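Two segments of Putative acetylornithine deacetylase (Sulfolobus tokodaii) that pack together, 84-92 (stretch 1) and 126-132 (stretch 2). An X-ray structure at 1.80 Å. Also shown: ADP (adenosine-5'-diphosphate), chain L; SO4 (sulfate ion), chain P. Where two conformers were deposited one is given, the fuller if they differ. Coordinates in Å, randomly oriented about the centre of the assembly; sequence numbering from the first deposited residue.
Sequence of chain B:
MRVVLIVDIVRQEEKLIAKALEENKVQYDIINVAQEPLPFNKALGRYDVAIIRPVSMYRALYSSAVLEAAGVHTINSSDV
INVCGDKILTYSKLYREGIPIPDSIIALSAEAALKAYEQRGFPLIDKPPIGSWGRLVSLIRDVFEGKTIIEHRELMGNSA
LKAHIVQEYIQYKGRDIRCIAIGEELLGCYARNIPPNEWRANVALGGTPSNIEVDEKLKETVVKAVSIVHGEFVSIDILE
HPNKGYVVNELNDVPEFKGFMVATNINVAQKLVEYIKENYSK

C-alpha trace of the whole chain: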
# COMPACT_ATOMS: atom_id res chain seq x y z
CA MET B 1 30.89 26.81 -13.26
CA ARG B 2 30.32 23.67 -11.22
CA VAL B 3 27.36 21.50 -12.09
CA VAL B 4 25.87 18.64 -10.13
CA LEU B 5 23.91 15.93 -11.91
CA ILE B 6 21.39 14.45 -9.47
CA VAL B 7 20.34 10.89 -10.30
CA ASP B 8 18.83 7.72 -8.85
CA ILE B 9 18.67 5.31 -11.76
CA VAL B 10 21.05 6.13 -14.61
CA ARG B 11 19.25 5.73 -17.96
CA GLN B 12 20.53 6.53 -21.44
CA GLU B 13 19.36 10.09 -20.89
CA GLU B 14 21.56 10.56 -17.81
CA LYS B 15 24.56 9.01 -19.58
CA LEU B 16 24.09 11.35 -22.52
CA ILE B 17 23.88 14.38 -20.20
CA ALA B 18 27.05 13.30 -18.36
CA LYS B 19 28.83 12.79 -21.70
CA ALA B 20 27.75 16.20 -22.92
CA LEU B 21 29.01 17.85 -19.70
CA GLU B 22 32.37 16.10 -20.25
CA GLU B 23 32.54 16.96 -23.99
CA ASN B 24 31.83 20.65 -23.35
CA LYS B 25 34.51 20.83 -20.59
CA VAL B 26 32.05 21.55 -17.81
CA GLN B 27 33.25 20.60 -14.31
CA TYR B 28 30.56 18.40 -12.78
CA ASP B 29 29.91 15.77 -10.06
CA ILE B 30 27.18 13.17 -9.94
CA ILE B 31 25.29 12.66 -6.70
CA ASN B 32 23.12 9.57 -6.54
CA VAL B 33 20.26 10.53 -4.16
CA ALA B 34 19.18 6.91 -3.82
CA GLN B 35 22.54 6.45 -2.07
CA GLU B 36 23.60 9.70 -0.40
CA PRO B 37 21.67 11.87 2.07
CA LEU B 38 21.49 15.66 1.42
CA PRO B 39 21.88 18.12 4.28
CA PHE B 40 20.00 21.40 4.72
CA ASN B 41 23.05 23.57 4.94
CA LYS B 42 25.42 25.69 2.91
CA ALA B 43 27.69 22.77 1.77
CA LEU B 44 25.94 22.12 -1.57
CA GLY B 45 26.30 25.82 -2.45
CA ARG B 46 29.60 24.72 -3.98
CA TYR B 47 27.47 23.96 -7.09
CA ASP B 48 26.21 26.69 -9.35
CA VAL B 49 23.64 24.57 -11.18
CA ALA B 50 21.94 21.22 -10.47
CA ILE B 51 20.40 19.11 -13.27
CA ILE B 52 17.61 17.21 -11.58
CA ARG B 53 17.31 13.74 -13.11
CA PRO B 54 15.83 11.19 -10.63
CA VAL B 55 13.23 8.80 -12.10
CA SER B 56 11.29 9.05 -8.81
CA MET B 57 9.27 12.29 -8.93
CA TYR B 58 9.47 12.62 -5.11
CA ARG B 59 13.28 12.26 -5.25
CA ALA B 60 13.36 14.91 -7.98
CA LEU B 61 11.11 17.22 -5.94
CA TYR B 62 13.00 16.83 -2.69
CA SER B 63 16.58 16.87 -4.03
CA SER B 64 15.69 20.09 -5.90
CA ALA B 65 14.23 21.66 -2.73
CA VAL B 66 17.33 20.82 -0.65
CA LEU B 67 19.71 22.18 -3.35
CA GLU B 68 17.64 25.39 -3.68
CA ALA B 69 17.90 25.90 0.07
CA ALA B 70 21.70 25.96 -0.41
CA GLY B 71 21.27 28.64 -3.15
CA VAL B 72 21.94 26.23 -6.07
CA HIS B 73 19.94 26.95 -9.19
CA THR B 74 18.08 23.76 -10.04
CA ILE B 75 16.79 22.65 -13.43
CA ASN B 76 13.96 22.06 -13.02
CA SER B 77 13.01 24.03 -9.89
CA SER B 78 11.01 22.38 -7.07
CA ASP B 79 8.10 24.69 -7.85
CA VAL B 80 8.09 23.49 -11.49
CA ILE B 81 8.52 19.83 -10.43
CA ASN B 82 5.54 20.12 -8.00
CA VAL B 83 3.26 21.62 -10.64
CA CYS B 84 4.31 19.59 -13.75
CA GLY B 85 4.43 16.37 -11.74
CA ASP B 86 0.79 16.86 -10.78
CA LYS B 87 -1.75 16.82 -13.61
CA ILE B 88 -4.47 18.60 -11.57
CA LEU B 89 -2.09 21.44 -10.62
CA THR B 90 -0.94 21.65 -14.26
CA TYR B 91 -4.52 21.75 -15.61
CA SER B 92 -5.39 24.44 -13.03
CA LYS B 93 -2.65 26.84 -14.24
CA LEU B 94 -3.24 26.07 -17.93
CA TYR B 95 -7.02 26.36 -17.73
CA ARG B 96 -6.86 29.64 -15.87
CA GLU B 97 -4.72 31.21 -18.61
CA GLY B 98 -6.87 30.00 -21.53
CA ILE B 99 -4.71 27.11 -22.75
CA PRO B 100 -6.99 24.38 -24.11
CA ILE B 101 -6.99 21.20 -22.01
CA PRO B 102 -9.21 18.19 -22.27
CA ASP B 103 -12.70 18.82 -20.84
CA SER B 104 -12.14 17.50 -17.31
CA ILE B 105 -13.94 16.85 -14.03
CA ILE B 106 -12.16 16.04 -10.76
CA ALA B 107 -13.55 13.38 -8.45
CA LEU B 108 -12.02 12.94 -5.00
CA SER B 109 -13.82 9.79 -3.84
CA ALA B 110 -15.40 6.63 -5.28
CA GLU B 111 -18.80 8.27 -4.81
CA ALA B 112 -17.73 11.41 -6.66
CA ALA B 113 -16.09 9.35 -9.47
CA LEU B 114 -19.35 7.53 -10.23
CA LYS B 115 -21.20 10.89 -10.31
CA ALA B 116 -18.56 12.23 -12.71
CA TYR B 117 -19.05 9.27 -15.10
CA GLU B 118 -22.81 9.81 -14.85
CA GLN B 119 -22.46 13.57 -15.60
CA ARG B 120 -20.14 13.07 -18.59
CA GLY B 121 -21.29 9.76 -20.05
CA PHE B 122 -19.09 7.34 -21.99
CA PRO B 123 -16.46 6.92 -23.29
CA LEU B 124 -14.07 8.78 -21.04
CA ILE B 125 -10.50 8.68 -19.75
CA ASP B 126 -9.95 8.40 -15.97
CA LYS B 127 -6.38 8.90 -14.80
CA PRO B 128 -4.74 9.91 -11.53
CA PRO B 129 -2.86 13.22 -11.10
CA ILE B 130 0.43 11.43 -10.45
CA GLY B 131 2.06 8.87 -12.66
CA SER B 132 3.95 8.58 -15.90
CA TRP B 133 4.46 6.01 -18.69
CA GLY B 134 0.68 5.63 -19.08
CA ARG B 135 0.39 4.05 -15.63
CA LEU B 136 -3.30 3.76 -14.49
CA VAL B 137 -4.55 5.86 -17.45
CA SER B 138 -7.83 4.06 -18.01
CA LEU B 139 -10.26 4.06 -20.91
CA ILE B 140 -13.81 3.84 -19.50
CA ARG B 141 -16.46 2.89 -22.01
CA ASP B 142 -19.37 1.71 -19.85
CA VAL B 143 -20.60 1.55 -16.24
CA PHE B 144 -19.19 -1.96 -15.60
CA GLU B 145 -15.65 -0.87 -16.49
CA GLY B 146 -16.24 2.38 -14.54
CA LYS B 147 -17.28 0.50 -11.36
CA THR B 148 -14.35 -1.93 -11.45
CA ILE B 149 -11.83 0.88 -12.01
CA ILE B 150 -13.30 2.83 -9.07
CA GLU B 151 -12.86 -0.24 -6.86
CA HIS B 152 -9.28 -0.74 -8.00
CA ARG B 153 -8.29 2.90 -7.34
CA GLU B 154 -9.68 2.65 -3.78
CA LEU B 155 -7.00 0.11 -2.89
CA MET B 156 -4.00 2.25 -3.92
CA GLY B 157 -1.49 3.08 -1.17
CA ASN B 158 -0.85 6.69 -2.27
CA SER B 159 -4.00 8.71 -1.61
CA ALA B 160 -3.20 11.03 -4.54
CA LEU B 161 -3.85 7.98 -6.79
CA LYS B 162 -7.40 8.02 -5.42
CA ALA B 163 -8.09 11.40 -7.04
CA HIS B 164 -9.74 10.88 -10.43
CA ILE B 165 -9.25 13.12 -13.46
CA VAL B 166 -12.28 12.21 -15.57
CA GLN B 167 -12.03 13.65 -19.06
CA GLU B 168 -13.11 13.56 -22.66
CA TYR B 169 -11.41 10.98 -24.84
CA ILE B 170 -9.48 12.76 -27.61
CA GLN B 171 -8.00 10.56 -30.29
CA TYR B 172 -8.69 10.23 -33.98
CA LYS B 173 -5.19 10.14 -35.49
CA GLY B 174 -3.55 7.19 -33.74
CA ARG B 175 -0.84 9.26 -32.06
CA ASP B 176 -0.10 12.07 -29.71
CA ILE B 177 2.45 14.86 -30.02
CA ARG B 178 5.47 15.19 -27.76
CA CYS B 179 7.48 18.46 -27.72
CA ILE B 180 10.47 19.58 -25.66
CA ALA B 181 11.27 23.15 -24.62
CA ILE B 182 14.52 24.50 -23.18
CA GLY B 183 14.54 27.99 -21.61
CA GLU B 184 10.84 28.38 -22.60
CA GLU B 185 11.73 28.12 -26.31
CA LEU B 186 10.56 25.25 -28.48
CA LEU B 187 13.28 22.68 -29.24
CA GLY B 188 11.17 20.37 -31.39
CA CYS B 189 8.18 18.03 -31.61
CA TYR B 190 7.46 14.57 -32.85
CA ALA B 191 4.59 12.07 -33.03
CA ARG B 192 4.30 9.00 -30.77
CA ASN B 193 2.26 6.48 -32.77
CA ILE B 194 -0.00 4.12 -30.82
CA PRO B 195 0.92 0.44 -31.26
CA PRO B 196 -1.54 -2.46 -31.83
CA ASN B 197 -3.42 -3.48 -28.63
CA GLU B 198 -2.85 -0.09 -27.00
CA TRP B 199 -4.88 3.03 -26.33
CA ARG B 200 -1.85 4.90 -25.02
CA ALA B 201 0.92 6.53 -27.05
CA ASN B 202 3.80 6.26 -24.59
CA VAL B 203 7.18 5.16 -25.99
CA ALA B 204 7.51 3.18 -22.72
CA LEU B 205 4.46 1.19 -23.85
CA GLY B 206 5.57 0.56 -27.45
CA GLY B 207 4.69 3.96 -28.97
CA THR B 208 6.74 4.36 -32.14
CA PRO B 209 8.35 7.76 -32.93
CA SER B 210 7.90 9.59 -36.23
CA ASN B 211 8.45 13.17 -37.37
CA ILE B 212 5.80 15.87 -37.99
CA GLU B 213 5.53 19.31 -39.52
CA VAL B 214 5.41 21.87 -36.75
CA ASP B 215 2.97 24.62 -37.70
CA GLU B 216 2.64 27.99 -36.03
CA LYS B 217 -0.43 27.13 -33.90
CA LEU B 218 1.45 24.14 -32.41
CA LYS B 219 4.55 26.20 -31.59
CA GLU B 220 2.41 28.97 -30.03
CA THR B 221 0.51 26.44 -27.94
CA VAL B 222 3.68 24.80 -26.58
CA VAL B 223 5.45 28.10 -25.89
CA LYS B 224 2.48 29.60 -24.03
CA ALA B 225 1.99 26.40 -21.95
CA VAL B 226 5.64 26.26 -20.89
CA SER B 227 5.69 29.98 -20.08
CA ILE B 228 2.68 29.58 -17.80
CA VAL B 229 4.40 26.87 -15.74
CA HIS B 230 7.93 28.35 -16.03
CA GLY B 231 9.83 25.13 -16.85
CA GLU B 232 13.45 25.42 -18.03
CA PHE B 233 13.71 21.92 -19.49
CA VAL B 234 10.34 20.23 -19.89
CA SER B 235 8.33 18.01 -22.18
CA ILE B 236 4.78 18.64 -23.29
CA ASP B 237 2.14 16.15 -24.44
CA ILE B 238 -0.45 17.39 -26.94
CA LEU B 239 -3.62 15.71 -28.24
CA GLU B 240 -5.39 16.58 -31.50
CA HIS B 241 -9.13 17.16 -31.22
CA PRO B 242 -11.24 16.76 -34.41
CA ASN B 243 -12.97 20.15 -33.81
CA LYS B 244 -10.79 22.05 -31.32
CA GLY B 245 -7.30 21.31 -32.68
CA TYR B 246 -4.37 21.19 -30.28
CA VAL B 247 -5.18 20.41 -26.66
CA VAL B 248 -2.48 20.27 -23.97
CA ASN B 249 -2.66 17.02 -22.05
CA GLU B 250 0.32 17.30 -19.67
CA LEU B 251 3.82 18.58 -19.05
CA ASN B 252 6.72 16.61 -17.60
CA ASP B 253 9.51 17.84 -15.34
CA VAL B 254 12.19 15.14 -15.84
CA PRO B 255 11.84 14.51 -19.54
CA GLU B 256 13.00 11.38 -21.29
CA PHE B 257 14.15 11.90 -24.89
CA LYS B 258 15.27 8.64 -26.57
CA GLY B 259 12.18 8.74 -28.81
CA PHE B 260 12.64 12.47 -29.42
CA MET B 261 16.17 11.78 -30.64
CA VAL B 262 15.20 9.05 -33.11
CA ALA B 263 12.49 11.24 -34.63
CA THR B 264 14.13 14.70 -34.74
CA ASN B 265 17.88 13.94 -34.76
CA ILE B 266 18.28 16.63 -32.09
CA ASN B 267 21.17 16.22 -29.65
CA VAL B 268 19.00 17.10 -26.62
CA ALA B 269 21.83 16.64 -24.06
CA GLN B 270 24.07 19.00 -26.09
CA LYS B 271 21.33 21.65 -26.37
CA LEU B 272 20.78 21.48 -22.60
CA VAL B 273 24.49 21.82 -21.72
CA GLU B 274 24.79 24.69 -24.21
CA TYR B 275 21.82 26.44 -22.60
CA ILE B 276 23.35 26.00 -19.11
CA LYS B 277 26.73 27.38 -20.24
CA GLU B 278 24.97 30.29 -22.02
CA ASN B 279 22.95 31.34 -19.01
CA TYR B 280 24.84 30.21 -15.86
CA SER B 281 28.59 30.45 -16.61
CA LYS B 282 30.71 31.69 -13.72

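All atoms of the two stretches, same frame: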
# COMPACT_ATOMS: atom_id res chain seq x y z
N CYS B 84 4.32 20.44 -12.54
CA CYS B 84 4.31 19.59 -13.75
C CYS B 84 4.12 18.14 -13.39
O CYS B 84 3.56 17.38 -14.17
CB CYS B 84 5.61 19.72 -14.52
SG CYS B 84 5.81 21.26 -15.28
N GLY B 85 4.58 17.76 -12.21
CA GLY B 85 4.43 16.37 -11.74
C GLY B 85 3.02 16.05 -11.27
O GLY B 85 2.72 14.90 -10.92
N ASP B 86 2.17 17.06 -11.19
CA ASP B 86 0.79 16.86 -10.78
C ASP B 86 -0.17 17.38 -11.84
O ASP B 86 -0.25 18.60 -12.08
CB ASP B 86 0.54 17.55 -9.46
CG ASP B 86 -0.78 17.12 -8.85
OD1 ASP B 86 -0.71 16.46 -7.81
OD2 ASP B 86 -1.86 17.43 -9.44
N LYS B 87 -0.87 16.45 -12.50
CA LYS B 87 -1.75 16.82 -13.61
C LYS B 87 -2.87 17.78 -13.22
O LYS B 87 -3.20 18.65 -14.02
CB LYS B 87 -2.32 15.58 -14.30
CG LYS B 87 -1.25 14.77 -15.02
CD LYS B 87 -1.89 13.74 -15.94
CE LYS B 87 -0.81 12.99 -16.75
NZ LYS B 87 -0.05 12.07 -15.84
N ILE B 88 -3.40 17.67 -12.00
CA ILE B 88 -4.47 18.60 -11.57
C ILE B 88 -3.91 20.01 -11.40
O ILE B 88 -4.55 20.99 -11.84
CB ILE B 88 -5.21 18.10 -10.29
CG1 ILE B 88 -5.98 16.82 -10.61
CG2 ILE B 88 -6.13 19.23 -9.69
CD1 ILE B 88 -6.48 16.05 -9.39
N LEU B 89 -2.73 20.12 -10.79
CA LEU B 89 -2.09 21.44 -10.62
C LEU B 89 -1.73 22.06 -11.97
O LEU B 89 -1.86 23.28 -12.17
CB LEU B 89 -0.86 21.32 -9.72
CG LEU B 89 -1.13 20.74 -8.32
CD1 LEU B 89 0.13 20.91 -7.55
CD2 LEU B 89 -2.32 21.44 -7.62
N THR B 90 -1.26 21.22 -12.89
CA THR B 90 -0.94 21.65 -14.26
C THR B 90 -2.20 22.16 -14.96
O THR B 90 -2.22 23.26 -15.52
CB THR B 90 -0.30 20.52 -15.08
OG1 THR B 90 0.99 20.22 -14.54
CG2 THR B 90 -0.15 20.90 -16.54
N TYR B 91 -3.26 21.35 -14.94
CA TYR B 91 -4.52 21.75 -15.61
C TYR B 91 -5.05 23.04 -14.99
O TYR B 91 -5.55 23.91 -15.70
CB TYR B 91 -5.59 20.65 -15.52
CG TYR B 91 -5.36 19.44 -16.41
CD1 TYR B 91 -5.67 18.17 -15.94
CD2 TYR B 91 -4.86 19.57 -17.70
CE1 TYR B 91 -5.49 17.04 -16.73
CE2 TYR B 91 -4.65 18.45 -18.51
CZ TYR B 91 -4.98 17.19 -18.03
OH TYR B 91 -4.80 16.11 -18.82
N SER B 92 -4.94 23.18 -13.66
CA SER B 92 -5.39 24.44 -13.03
C SER B 92 -4.75 25.70 -13.64
O SER B 92 -5.46 26.66 -14.00
CB SER B 92 -5.14 24.43 -11.50
OG SER B 92 -5.78 25.54 -10.90
N ASP B 126 -10.09 8.12 -17.41
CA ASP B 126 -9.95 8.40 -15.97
C ASP B 126 -8.49 8.10 -15.63
O ASP B 126 -8.02 6.98 -15.78
CB ASP B 126 -10.91 7.52 -15.17
CG ASP B 126 -10.84 7.77 -13.67
OD1 ASP B 126 -9.79 8.25 -13.18
OD2 ASP B 126 -11.81 7.41 -12.94
N LYS B 127 -7.76 9.12 -15.19
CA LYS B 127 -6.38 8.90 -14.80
C LYS B 127 -6.08 9.65 -13.51
O LYS B 127 -6.77 10.63 -13.19
CB LYS B 127 -5.41 9.30 -15.93
CG LYS B 127 -5.47 10.80 -16.27
CD LYS B 127 -4.87 11.09 -17.65
CE LYS B 127 -4.98 12.58 -17.97
NZ LYS B 127 -4.62 12.81 -19.44
N PRO B 128 -5.07 9.19 -12.77
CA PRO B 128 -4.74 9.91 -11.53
C PRO B 128 -3.85 11.12 -11.84
O PRO B 128 -3.28 11.18 -12.93
CB PRO B 128 -3.96 8.88 -10.72
CG PRO B 128 -4.17 7.55 -11.39
CD PRO B 128 -4.42 7.87 -12.85
N PRO B 129 -3.70 12.05 -10.88
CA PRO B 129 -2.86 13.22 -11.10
C PRO B 129 -1.37 12.91 -11.09
O PRO B 129 -0.59 13.67 -11.64
CB PRO B 129 -3.24 14.15 -9.95
CG PRO B 129 -3.71 13.26 -8.86
CD PRO B 129 -4.40 12.11 -9.59
N ILE B 130 -0.97 11.82 -10.45
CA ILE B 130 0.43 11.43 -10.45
C ILE B 130 0.59 10.15 -11.23
O ILE B 130 -0.33 9.32 -11.30
CB ILE B 130 1.05 11.29 -9.04
CG1 ILE B 130 0.12 10.49 -8.10
CG2 ILE B 130 1.38 12.65 -8.47
CD1 ILE B 130 0.75 10.21 -6.74
N GLY B 131 1.75 10.02 -11.86
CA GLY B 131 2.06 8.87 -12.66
C GLY B 131 2.71 9.32 -13.94
O GLY B 131 2.68 10.52 -14.29
N SER B 132 3.29 8.36 -14.64
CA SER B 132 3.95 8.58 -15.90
C SER B 132 3.89 7.25 -16.62
O SER B 132 3.39 6.27 -16.06
CB SER B 132 5.40 9.00 -15.63
OG SER B 132 6.09 9.29 -16.82
PB ADP L . 1.36 9.94 -18.50
O1B ADP L . 1.92 11.00 -17.62
O2B ADP L . 2.01 9.79 -19.87
O3B ADP L . 1.12 8.61 -17.85
PA ADP L . -0.82 11.01 -20.10
O1A ADP L . -2.00 11.84 -19.60
O2A ADP L . 0.24 11.56 -21.03
O3A ADP L . -0.16 10.42 -18.76
O5' ADP L . -1.48 9.71 -20.79
C5' ADP L . -0.72 8.68 -21.42
C4' ADP L . -1.31 8.37 -22.78
O4' ADP L . -2.71 8.08 -22.62
C3' ADP L . -1.24 9.60 -23.70
O3' ADP L . -0.03 9.61 -24.45
C2' ADP L . -2.44 9.41 -24.60
O2' ADP L . -2.13 8.49 -25.66
C1' ADP L . -3.43 8.73 -23.68
N9 ADP L . -4.35 9.71 -23.08
C8 ADP L . -4.28 10.27 -21.85
N7 ADP L . -5.34 11.08 -21.67
C5 ADP L . -6.08 11.03 -22.79
C6 ADP L . -7.31 11.67 -23.28
N6 ADP L . -7.99 12.51 -22.47
N1 ADP L . -7.79 11.31 -24.51
C2 ADP L . -7.13 10.46 -25.31
N3 ADP L . -5.97 9.87 -24.93
C4 ADP L . -5.43 10.14 -23.71
S SO4 P . 5.22 10.52 -20.10
O1 SO4 P . 4.76 10.73 -18.73
O2 SO4 P . 5.55 9.11 -20.26
O3 SO4 P . 4.26 10.95 -21.14
O4 SO4 P . 6.48 11.24 -20.28
O HOH W 1 3.68 12.37 -11.73
O HOH W 2 1.54 13.33 -13.82
O HOH W 3 -1.77 10.22 -14.96

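Stretch 2 enters as the end of a strand and then runs as loop past the start of the helix at 87-92. D126 makes no contact with stretch 1. K127 points its CB toward the helix, and its extended chain lies beside that of K87, with CE 3.9 Å from K87 CD. Its NZ donates to ADP O1A (2.8 Å) and N7 (2.9 Å), and weakly to Y91 OH (3.4 Å). The CA-to-CB bond of P128 points away from stretch 1, but its carbonyl serves the contact: water 3 donates to P128 O (2.7 Å) and accepts from K87 NZ (2.7 Å).

P129 is the centre of the contact, with 92 Å² covered. Its O accepts from K87 N at 2.9 Å, almost straight, which satisfies a free amide in the first turn of the helix. Its CB packs on I88 CD1 (3.8 Å). Nearby, D86 caps the helix: OD2 accepts from L89 N (3.1 Å) and weakly from I88 N (3.0 Å).

I130 sets its methyl CG2 against the backbone of the turn before the helix, 3.6 Å from G85 O; this is packing, with no hydrogen bond. G131 has backbone angles that call for glycine. Water 1 links its N (3.0 Å) to G85 O (2.8 Å). S132 leaves the contact; its OG donates to sulfate O1 (2.7 Å). K87 NZ reaches ADP O1B (2.9 Å), so both lysines join the stretches to the nucleotide.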